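Local structure of ferric-siderophore receptor protein (Streptomyces coelicolor, 2X4L) at residues W252-I263 with I277-L285; Y224-F232 with L310-I318. The protein probably captures iron-loaded siderophores outside the cell membrane and hands them over for uptake, as solute-binding proteins of its family do. All coordinates share one frame; numbering follows the deposited sequence.

Interaction 1 of 2, residues W252-I263 with I277-L285; sequences WENVDKYPADVI and ITEGTWKQL
W252 CE3 lies 3.7 Å from E279 CG, where the six-membered ring of the indole passes alongside the chain of E279. W252 CZ3 reaches I277 CG2 at 3.9 Å, and the side chain of I277 crosses the indole at about a right angle. W252 and W282 lie side by side and point the same way, with W252 CZ3 against W282 CB. Within 277-285, I277 CD1 sits over one face of the W282 indole. Further along, V255 CG2 meets T281 CG2 at 3.5 Å. I263 CD1 touches both W282 CZ3 and, at 3.7 Å, L285 CD1. L285 CD2 rests on the backbone of V255 and D256.

Segment 252-263 runs into strand 262-266 of the mixed sheet of this solute-binding protein fold; 277-285 follows that strand and packs back on the approach to it. The short helix 280-283 packs on the turn N254-K257 that precedes this strand.

No hydrogen bond crosses between the segments. The polar order is local. E279 is the N-cap of helix 280-283, and its OE2 takes two bonds from T281. T281 OG1 comes to the anti lone pair of OE2 at 2.7 Å. T281 N meets OE2 from above the carboxylate plane, at 3.2 Å. E279 CG is anti to the backbone N (chi1 155°), and the bend at chi2 turns the carboxylate back to the helix start. W252 NE1 bonds to S207 O.

Interaction 2 of 2, residues Y224-F232 with L310-I318; sequences YFKALGVNF and LLDNLAEAI
L314 CD2 sits over one face of the F225 ring, 3.9 Å from its centroid and 25° off the ring normal. This is a CH-pi contact. The methyl lies nearer the CG and CD2 side of the ring, with F225 CD2 at 3.6 Å from L314 CD2. L314 has CG anti to the backbone N (chi1 180°), which sends the branch out from its helix to the ring. The edge of the same ring meets two more residues. L311 CD2 lies near the ring plane, 3.7 Å from F225 CE1. L310 CB is also near that plane, at F225 CZ. F225 thus has one face and part of its edge against helix 304-320. With an alanine here, L314 CD2 would probably lose the ring face it rests on, and a gap is likely to open between helix 304-320 and 224-232.

L311 CD2 also touches Y224 and L228, which pack on each other. It meets Y224 CE2 at 3.9 Å and L228 CD1 at 3.8 Å, and its side chain crosses both at about a right angle. L228 CD1 in turn lies over one face of the Y224 ring.

G229 takes a positive phi in a Schellman motif, and the chain turns to V230. V230 CG2 meets I318 CD1 at 3.9 Å, while the two side chains cross at a slant. F225 CB lies in plane at the edge of the F232 ring.

All the contacts across the segments are apolar. Helix 173-195 borders one side, where A186 meets Y224, R190 meets L228 and F182 meets L311. Strands 200-206 and 262-266 border the other, through V201 against V230 and F232, and I264 against F232 and L314.

In the fold
The centres of interactions 1 and 2 lie about 21 Å apart, and both reach the same mixed sheet. They meet directly where V262 CG1 of interaction 1 packs on A317 CB of interaction 2, at 4.0 Å. Strand 262-266 is therefore common ground: I263 packs against 277-285, while V262 and I264 meet helix 304-320. Along the chain, 252-263 and 277-285 both fall between 224-232 and 310-318. Interaction 2 is about 15 Å from the chain centre and interaction 1 about 24 Å, centre to centre. Both concern the packing of helices and turns round this sheet.

Interaction 1 of 2, residues W252-I263 with I277-L285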
loop_
_atom_site.group_PDB
_atom_site.type_symbol
_atom_site.label_atom_id
_atom_site.label_comp_id
_atom_site.label_asym_id
_atom_site.label_seq_id
_atom_site.Cartn_x
_atom_site.Cartn_y
_atom_site.Cartn_z
ATOM N N TRP A 252 -8.828 -6.549 22.100
ATOM C CA TRP A 252 -10.068 -6.077 21.537
ATOM C C TRP A 252 -10.897 -5.322 22.537
ATOM O O TRP A 252 -11.615 -4.389 22.210
ATOM C CB TRP A 252 -10.840 -7.241 20.971
ATOM C CG TRP A 252 -10.432 -7.498 19.559
ATOM C CD1 TRP A 252 -9.692 -8.517 19.128
ATOM C CD2 TRP A 252 -10.740 -6.687 18.420
ATOM N NE1 TRP A 252 -9.478 -8.403 17.764
ATOM C CE2 TRP A 252 -10.122 -7.293 17.314
ATOM C CE3 TRP A 252 -11.477 -5.523 18.245
ATOM C CZ2 TRP A 252 -10.216 -6.777 16.006
ATOM C CZ3 TRP A 252 -11.559 -4.956 16.922
ATOM C CH2 TRP A 252 -10.922 -5.606 15.848
ATOM N N GLU A 253 -10.819 -5.756 23.793
ATOM C CA GLU A 253 -11.548 -5.063 24.826
ATOM C C GLU A 253 -10.986 -3.695 25.098
ATOM O O GLU A 253 -11.626 -2.930 25.771
ATOM C CB GLU A 253 -11.676 -5.911 26.132
ATOM C CG GLU A 253 -10.378 -6.354 26.758
ATOM C CD GLU A 253 -9.816 -7.701 26.181
ATOM O OE1 GLU A 253 -10.195 -8.120 25.020
ATOM O OE2 GLU A 253 -8.984 -8.333 26.915
ATOM N N ASN A 254 -9.830 -3.318 24.522
ATOM C CA ASN A 254 -9.276 -1.996 24.797
ATOM C C ASN A 254 -9.213 -1.087 23.543
ATOM O O ASN A 254 -8.491 -0.027 23.508
ATOM C CB ASN A 254 -7.862 -2.055 25.378
ATOM C CG ASN A 254 -7.319 -0.637 25.751
ATOM O OD1 ASN A 254 -8.102 0.318 26.096
ATOM N ND2 ASN A 254 -5.966 -0.491 25.697
ATOM N N VAL A 255 -10.081 -1.409 22.585
ATOM C CA VAL A 255 -10.061 -0.586 21.333
ATOM C C VAL A 255 -10.588 0.852 21.513
ATOM O O VAL A 255 -10.430 1.719 20.658
ATOM C CB VAL A 255 -10.708 -1.290 20.131
ATOM C CG1 VAL A 255 -9.898 -2.552 19.779
ATOM C CG2 VAL A 255 -12.198 -1.538 20.367
ATOM N N ASP A 256 -11.240 1.129 22.650
ATOM C CA ASP A 256 -11.649 2.491 22.966
ATOM C C ASP A 256 -10.581 3.365 23.662
ATOM O O ASP A 256 -10.870 4.448 24.141
ATOM C CB ASP A 256 -12.930 2.453 23.821
ATOM C CG ASP A 256 -12.767 1.577 25.102
ATOM O OD1 ASP A 256 -11.756 0.886 25.377
ATOM O OD2 ASP A 256 -13.762 1.474 25.890
ATOM N N LYS A 257 -9.322 2.946 23.604
ATOM C CA LYS A 257 -8.265 3.703 24.254
ATOM C C LYS A 257 -8.209 5.165 23.864
ATOM O O LYS A 257 -7.953 6.030 24.743
ATOM C CB LYS A 257 -6.906 3.004 24.083
ATOM C CG LYS A 257 -5.745 3.702 24.710
ATOM C CD LYS A 257 -4.425 2.946 24.683
ATOM C CE LYS A 257 -3.365 3.817 25.314
ATOM N NZ LYS A 257 -2.041 3.152 25.411
ATOM N N TYR A 258 -8.282 5.401 22.542
ATOM C CA TYR A 258 -8.126 6.731 21.978
ATOM C C TYR A 258 -9.458 7.220 21.399
ATOM O O TYR A 258 -10.073 6.575 20.552
ATOM C CB TYR A 258 -7.102 6.735 20.801
ATOM C CG TYR A 258 -5.780 6.193 21.230
ATOM C CD1 TYR A 258 -4.950 6.937 22.012
ATOM C CD2 TYR A 258 -5.385 4.959 20.813
ATOM C CE1 TYR A 258 -3.714 6.445 22.420
ATOM C CE2 TYR A 258 -4.187 4.441 21.189
ATOM C CZ TYR A 258 -3.348 5.215 22.037
ATOM O OH TYR A 258 -2.093 4.748 22.428
ATOM N N PRO A 259 -9.858 8.419 21.768
ATOM C CA PRO A 259 -11.092 8.957 21.150
ATOM C C PRO A 259 -10.762 9.274 19.651
ATOM O O PRO A 259 -9.717 9.884 19.353
ATOM C CB PRO A 259 -11.308 10.220 21.947
ATOM C CG PRO A 259 -10.723 9.824 23.329
ATOM C CD PRO A 259 -9.463 9.181 22.974
ATOM N N ALA A 260 -11.644 8.829 18.760
ATOM C CA ALA A 260 -11.442 9.050 17.348
ATOM C C ALA A 260 -12.771 9.435 16.708
ATOM O O ALA A 260 -13.854 8.990 17.162
ATOM C CB ALA A 260 -10.887 7.798 16.713
ATOM N N ASP A 261 -12.730 10.301 15.697
ATOM C CA ASP A 261 -13.881 10.717 14.976
ATOM C C ASP A 261 -14.042 9.958 13.644
ATOM O O ASP A 261 -15.151 9.640 13.205
ATOM C CB ASP A 261 -13.825 12.220 14.717
ATOM C CG ASP A 261 -13.647 12.964 15.983
ATOM O OD1 ASP A 261 -14.429 12.734 16.934
ATOM O OD2 ASP A 261 -12.628 13.644 16.230
ATOM N N VAL A 262 -12.907 9.676 12.984
ATOM C CA VAL A 262 -12.908 8.907 11.727
ATOM C C VAL A 262 -11.900 7.781 11.956
ATOM O O VAL A 262 -10.769 8.033 12.463
ATOM C CB VAL A 262 -12.419 9.765 10.532
ATOM C CG1 VAL A 262 -12.232 8.894 9.317
ATOM C CG2 VAL A 262 -13.430 10.865 10.291
ATOM N N ILE A 263 -12.297 6.559 11.638
ATOM C CA ILE A 263 -11.330 5.407 11.677
ATOM C C ILE A 263 -11.092 4.916 10.258
ATOM O O ILE A 263 -12.066 4.717 9.501
ATOM C CB ILE A 263 -11.892 4.308 12.557
ATOM C CG1 ILE A 263 -12.170 4.855 13.924
ATOM C CG2 ILE A 263 -10.884 3.111 12.579
ATOM C CD1 ILE A 263 -12.874 3.761 14.908
ATOM N N ILE A 277 -16.236 -7.262 11.635
ATOM C CA ILE A 277 -15.810 -7.199 12.998
ATOM C C ILE A 277 -17.030 -7.313 13.903
ATOM O O ILE A 277 -17.981 -6.565 13.769
ATOM C CB ILE A 277 -15.031 -5.865 13.271
ATOM C CG1 ILE A 277 -13.778 -5.850 12.484
ATOM C CG2 ILE A 277 -14.764 -5.732 14.772
ATOM C CD1 ILE A 277 -13.088 -4.401 12.556
ATOM N N THR A 278 -17.014 -8.285 14.781
ATOM C CA THR A 278 -18.259 -8.605 15.540
ATOM C C THR A 278 -18.056 -8.197 16.997
ATOM O O THR A 278 -18.989 -8.265 17.833
ATOM C CB THR A 278 -18.676 -10.148 15.443
ATOM O OG1 THR A 278 -17.567 -10.883 15.956
ATOM C CG2 THR A 278 -18.793 -10.538 13.969
ATOM N N GLU A 279 -16.827 -7.782 17.321
ATOM C CA GLU A 279 -16.483 -7.525 18.722
ATOM C C GLU A 279 -17.278 -6.325 19.243
ATOM O O GLU A 279 -17.397 -5.245 18.589
ATOM C CB GLU A 279 -14.922 -7.306 18.862
ATOM C CG GLU A 279 -14.571 -6.445 20.137
ATOM C CD GLU A 279 -14.671 -7.223 21.439
ATOM O OE1 GLU A 279 -14.580 -8.469 21.400
ATOM O OE2 GLU A 279 -14.940 -6.602 22.497
ATOM N N GLY A 280 -17.883 -6.501 20.421
ATOM C CA GLY A 280 -18.788 -5.488 20.991
ATOM C C GLY A 280 -18.190 -4.145 21.315
ATOM O O GLY A 280 -18.806 -3.116 21.098
ATOM N N THR A 281 -16.925 -4.165 21.712
ATOM C CA THR A 281 -16.208 -2.929 22.016
ATOM C C THR A 281 -16.039 -2.072 20.756
ATOM O O THR A 281 -16.112 -0.868 20.809
ATOM C CB THR A 281 -14.839 -3.260 22.611
ATOM O OG1 THR A 281 -15.061 -4.154 23.736
ATOM C CG2 THR A 281 -14.234 -2.016 23.177
ATOM N N TRP A 282 -15.741 -2.726 19.635
ATOM C CA TRP A 282 -15.675 -2.030 18.328
ATOM C C TRP A 282 -17.036 -1.430 17.927
ATOM O O TRP A 282 -17.138 -0.261 17.509
ATOM C CB TRP A 282 -15.203 -3.071 17.310
ATOM C CG TRP A 282 -15.469 -2.605 15.855
ATOM C CD1 TRP A 282 -16.566 -2.861 15.066
ATOM C CD2 TRP A 282 -14.604 -1.754 15.077
ATOM N NE1 TRP A 282 -16.443 -2.202 13.845
ATOM C CE2 TRP A 282 -15.249 -1.532 13.841
ATOM C CE3 TRP A 282 -13.361 -1.088 15.342
ATOM C CZ2 TRP A 282 -14.698 -0.747 12.823
ATOM C CZ3 TRP A 282 -12.812 -0.334 14.294
ATOM C CH2 TRP A 282 -13.518 -0.169 13.064
ATOM N N LYS A 283 -18.069 -2.248 18.048
ATOM C CA LYS A 283 -19.390 -1.829 17.571
ATOM C C LYS A 283 -19.907 -0.658 18.377
ATOM O O LYS A 283 -20.773 0.109 17.885
ATOM C CB LYS A 283 -20.383 -3.024 17.716
ATOM C CG LYS A 283 -20.137 -4.140 16.700
ATOM C CD LYS A 283 -21.353 -5.051 16.491
ATOM C CE LYS A 283 -21.386 -6.104 17.552
ATOM N NZ LYS A 283 -21.893 -7.357 16.929
ATOM N N GLN A 284 -19.386 -0.491 19.558
ATOM C CA GLN A 284 -19.765 0.617 20.374
ATOM C C GLN A 284 -18.936 1.885 20.220
ATOM O O GLN A 284 -19.185 2.837 20.838
ATOM C CB GLN A 284 -19.837 0.195 21.817
ATOM C CG GLN A 284 -21.009 -0.790 22.053
ATOM C CD GLN A 284 -22.369 -0.190 21.693
ATOM O OE1 GLN A 284 -23.121 -0.724 20.857
ATOM N NE2 GLN A 284 -22.683 0.929 22.317
ATOM N N LEU A 285 -17.943 1.854 19.339
ATOM C CA LEU A 285 -17.115 3.034 19.097
ATOM C C LEU A 285 -17.937 4.182 18.509
ATOM O O LEU A 285 -18.724 3.978 17.584
ATOM C CB LEU A 285 -15.950 2.690 18.167
ATOM C CG LEU A 285 -14.801 1.892 18.787
ATOM C CD1 LEU A 285 -13.745 1.568 17.741
ATOM C CD2 LEU A 285 -14.189 2.649 19.956
#

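Interaction 2 of 2, residues Y224-F232 with L310-I318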
loop_
_atom_site.group_PDB
_atom_site.type_symbol
_atom_site.label_atom_id
_atom_site.label_comp_id
_atom_site.label_asym_id
_atom_site.label_seq_id
_atom_site.Cartn_x
_atom_site.Cartn_y
_atom_site.Cartn_z
ATOM N N TYR A 224 2.210 11.170 4.479
ATOM C CA TYR A 224 1.790 12.191 3.526
ATOM C C TYR A 224 0.480 12.879 4.033
ATOM O O TYR A 224 0.396 14.117 4.024
ATOM C CB TYR A 224 1.560 11.560 2.132
ATOM C CG TYR A 224 1.218 12.545 1.065
ATOM C CD1 TYR A 224 1.948 13.667 0.872
ATOM C CD2 TYR A 224 0.151 12.268 0.138
ATOM C CE1 TYR A 224 1.698 14.534 -0.187
ATOM C CE2 TYR A 224 -0.144 13.202 -0.839
ATOM C CZ TYR A 224 0.661 14.260 -1.062
ATOM O OH TYR A 224 0.459 15.247 -2.118
ATOM N N PHE A 225 -0.473 12.080 4.468
ATOM C CA PHE A 225 -1.749 12.646 4.982
ATOM C C PHE A 225 -1.449 13.617 6.156
ATOM O O PHE A 225 -2.033 14.725 6.253
ATOM C CB PHE A 225 -2.714 11.539 5.487
ATOM C CG PHE A 225 -3.098 10.537 4.456
ATOM C CD1 PHE A 225 -3.079 10.815 3.107
ATOM C CD2 PHE A 225 -3.479 9.272 4.920
ATOM C CE1 PHE A 225 -3.435 9.815 2.141
ATOM C CE2 PHE A 225 -3.833 8.268 4.040
ATOM C CZ PHE A 225 -3.850 8.533 2.679
ATOM N N LYS A 226 -0.544 13.218 7.042
ATOM C CA LYS A 226 -0.111 14.107 8.151
ATOM C C LYS A 226 0.506 15.414 7.655
ATOM O O LYS A 226 0.192 16.487 8.157
ATOM C CB LYS A 226 0.864 13.377 9.092
ATOM C CG LYS A 226 1.279 14.267 10.291
ATOM C CD LYS A 226 2.090 13.565 11.372
ATOM C CE LYS A 226 2.018 14.270 12.846
ATOM N NZ LYS A 226 0.841 13.999 13.812
ATOM N N ALA A 227 1.352 15.309 6.641
ATOM C CA ALA A 227 2.005 16.501 6.050
ATOM C C ALA A 227 0.962 17.433 5.467
ATOM O O ALA A 227 1.181 18.674 5.473
ATOM C CB ALA A 227 3.010 16.021 4.987
ATOM N N LEU A 228 -0.164 16.854 4.959
ATOM C CA LEU A 228 -1.227 17.680 4.342
ATOM C C LEU A 228 -2.122 18.241 5.435
ATOM O O LEU A 228 -3.010 19.084 5.151
ATOM C CB LEU A 228 -2.081 16.819 3.385
ATOM C CG LEU A 228 -1.284 16.329 2.147
ATOM C CD1 LEU A 228 -2.159 15.361 1.338
ATOM C CD2 LEU A 228 -0.995 17.520 1.263
ATOM N N GLY A 229 -1.875 17.919 6.704
ATOM C CA GLY A 229 -2.522 18.593 7.837
ATOM C C GLY A 229 -3.558 17.771 8.592
ATOM O O GLY A 229 -4.123 18.279 9.547
ATOM N N VAL A 230 -3.708 16.510 8.249
ATOM C CA VAL A 230 -4.695 15.624 8.922
ATOM C C VAL A 230 -4.293 15.437 10.384
ATOM O O VAL A 230 -3.091 15.285 10.658
ATOM C CB VAL A 230 -4.829 14.301 8.218
ATOM C CG1 VAL A 230 -5.779 13.354 8.971
ATOM C CG2 VAL A 230 -5.443 14.526 6.848
ATOM N N ASN A 231 -5.283 15.488 11.267
ATOM C CA ASN A 231 -5.088 15.327 12.727
ATOM C C ASN A 231 -5.224 13.835 13.024
ATOM O O ASN A 231 -6.346 13.295 13.074
ATOM C CB ASN A 231 -6.194 16.144 13.411
ATOM C CG ASN A 231 -6.138 16.076 14.906
ATOM O OD1 ASN A 231 -5.341 15.322 15.461
ATOM N ND2 ASN A 231 -7.100 16.764 15.577
ATOM N N PHE A 232 -4.106 13.182 13.194
ATOM C CA PHE A 232 -4.113 11.752 13.581
ATOM C C PHE A 232 -3.971 11.522 15.037
ATOM O O PHE A 232 -3.193 12.230 15.752
ATOM C CB PHE A 232 -2.972 10.972 12.904
ATOM C CG PHE A 232 -3.273 10.662 11.453
ATOM C CD1 PHE A 232 -2.883 11.550 10.497
ATOM C CD2 PHE A 232 -3.991 9.525 11.088
ATOM C CE1 PHE A 232 -3.185 11.264 9.138
ATOM C CE2 PHE A 232 -4.299 9.230 9.749
ATOM C CZ PHE A 232 -3.918 10.144 8.798
ATOM N N LEU A 310 -7.267 7.328 -2.340
ATOM C CA LEU A 310 -6.906 7.310 -0.942
ATOM C C LEU A 310 -7.052 8.753 -0.380
ATOM O O LEU A 310 -7.548 8.929 0.758
ATOM C CB LEU A 310 -5.455 6.846 -0.733
ATOM C CG LEU A 310 -5.046 5.520 -1.351
ATOM C CD1 LEU A 310 -3.602 5.202 -1.030
ATOM C CD2 LEU A 310 -6.037 4.383 -0.888
ATOM N N LEU A 311 -6.619 9.743 -1.197
ATOM C CA LEU A 311 -6.799 11.144 -0.789
ATOM C C LEU A 311 -8.263 11.593 -0.787
ATOM O O LEU A 311 -8.744 12.147 0.205
ATOM C CB LEU A 311 -5.946 12.064 -1.706
ATOM C CG LEU A 311 -4.471 11.825 -1.653
ATOM C CD1 LEU A 311 -3.871 12.448 -2.875
ATOM C CD2 LEU A 311 -3.919 12.427 -0.392
ATOM N N ASP A 312 -8.982 11.275 -1.891
ATOM C CA ASP A 312 -10.426 11.651 -1.948
ATOM C C ASP A 312 -11.184 10.987 -0.815
ATOM O O ASP A 312 -12.087 11.635 -0.264
ATOM C CB ASP A 312 -11.038 11.235 -3.324
ATOM C CG ASP A 312 -10.745 12.206 -4.404
ATOM O OD1 ASP A 312 -10.636 13.455 -4.166
ATOM O OD2 ASP A 312 -10.653 11.751 -5.589
ATOM N N ASN A 313 -10.923 9.697 -0.546
ATOM C CA ASN A 313 -11.804 9.026 0.437
ATOM C C ASN A 313 -11.608 9.646 1.820
ATOM O O ASN A 313 -12.569 9.840 2.590
ATOM C CB ASN A 313 -11.490 7.531 0.550
ATOM C CG ASN A 313 -11.930 6.773 -0.642
ATOM O OD1 ASN A 313 -12.715 7.256 -1.492
ATOM N ND2 ASN A 313 -11.357 5.559 -0.731
ATOM N N LEU A 314 -10.370 9.925 2.168
ATOM C CA LEU A 314 -10.077 10.517 3.477
ATOM C C LEU A 314 -10.569 11.978 3.556
ATOM O O LEU A 314 -11.149 12.379 4.567
ATOM C CB LEU A 314 -8.548 10.396 3.786
ATOM C CG LEU A 314 -8.173 11.007 5.149
ATOM C CD1 LEU A 314 -8.927 10.357 6.340
ATOM C CD2 LEU A 314 -6.721 10.735 5.381
ATOM N N ALA A 315 -10.328 12.743 2.460
ATOM C CA ALA A 315 -10.957 14.054 2.434
ATOM C C ALA A 315 -12.490 14.040 2.642
ATOM O O ALA A 315 -13.017 14.811 3.439
ATOM C CB ALA A 315 -10.635 14.800 1.130
ATOM N N GLU A 316 -13.169 13.158 1.913
ATOM C CA GLU A 316 -14.617 13.040 2.029
ATOM C C GLU A 316 -15.027 12.723 3.477
ATOM O O GLU A 316 -15.987 13.298 3.992
ATOM C CB GLU A 316 -15.113 11.954 1.064
ATOM C CG GLU A 316 -16.626 11.741 1.145
ATOM C CD GLU A 316 -17.056 10.654 0.216
ATOM O OE1 GLU A 316 -16.517 9.533 0.186
ATOM O OE2 GLU A 316 -17.949 10.942 -0.574
ATOM N N ALA A 317 -14.325 11.797 4.124
ATOM C CA ALA A 317 -14.682 11.407 5.434
ATOM C C ALA A 317 -14.515 12.601 6.394
ATOM O O ALA A 317 -15.396 12.907 7.189
ATOM C CB ALA A 317 -13.792 10.203 5.900
ATOM N N ILE A 318 -13.404 13.340 6.217
ATOM C CA ILE A 318 -13.172 14.490 7.109
ATOM C C ILE A 318 -14.164 15.610 6.854
ATOM O O ILE A 318 -14.682 16.220 7.790
ATOM C CB ILE A 318 -11.698 14.976 6.937
ATOM C CG1 ILE A 318 -10.752 13.891 7.563
ATOM C CG2 ILE A 318 -11.445 16.338 7.706
ATOM C CD1 ILE A 318 -9.265 14.224 7.231
#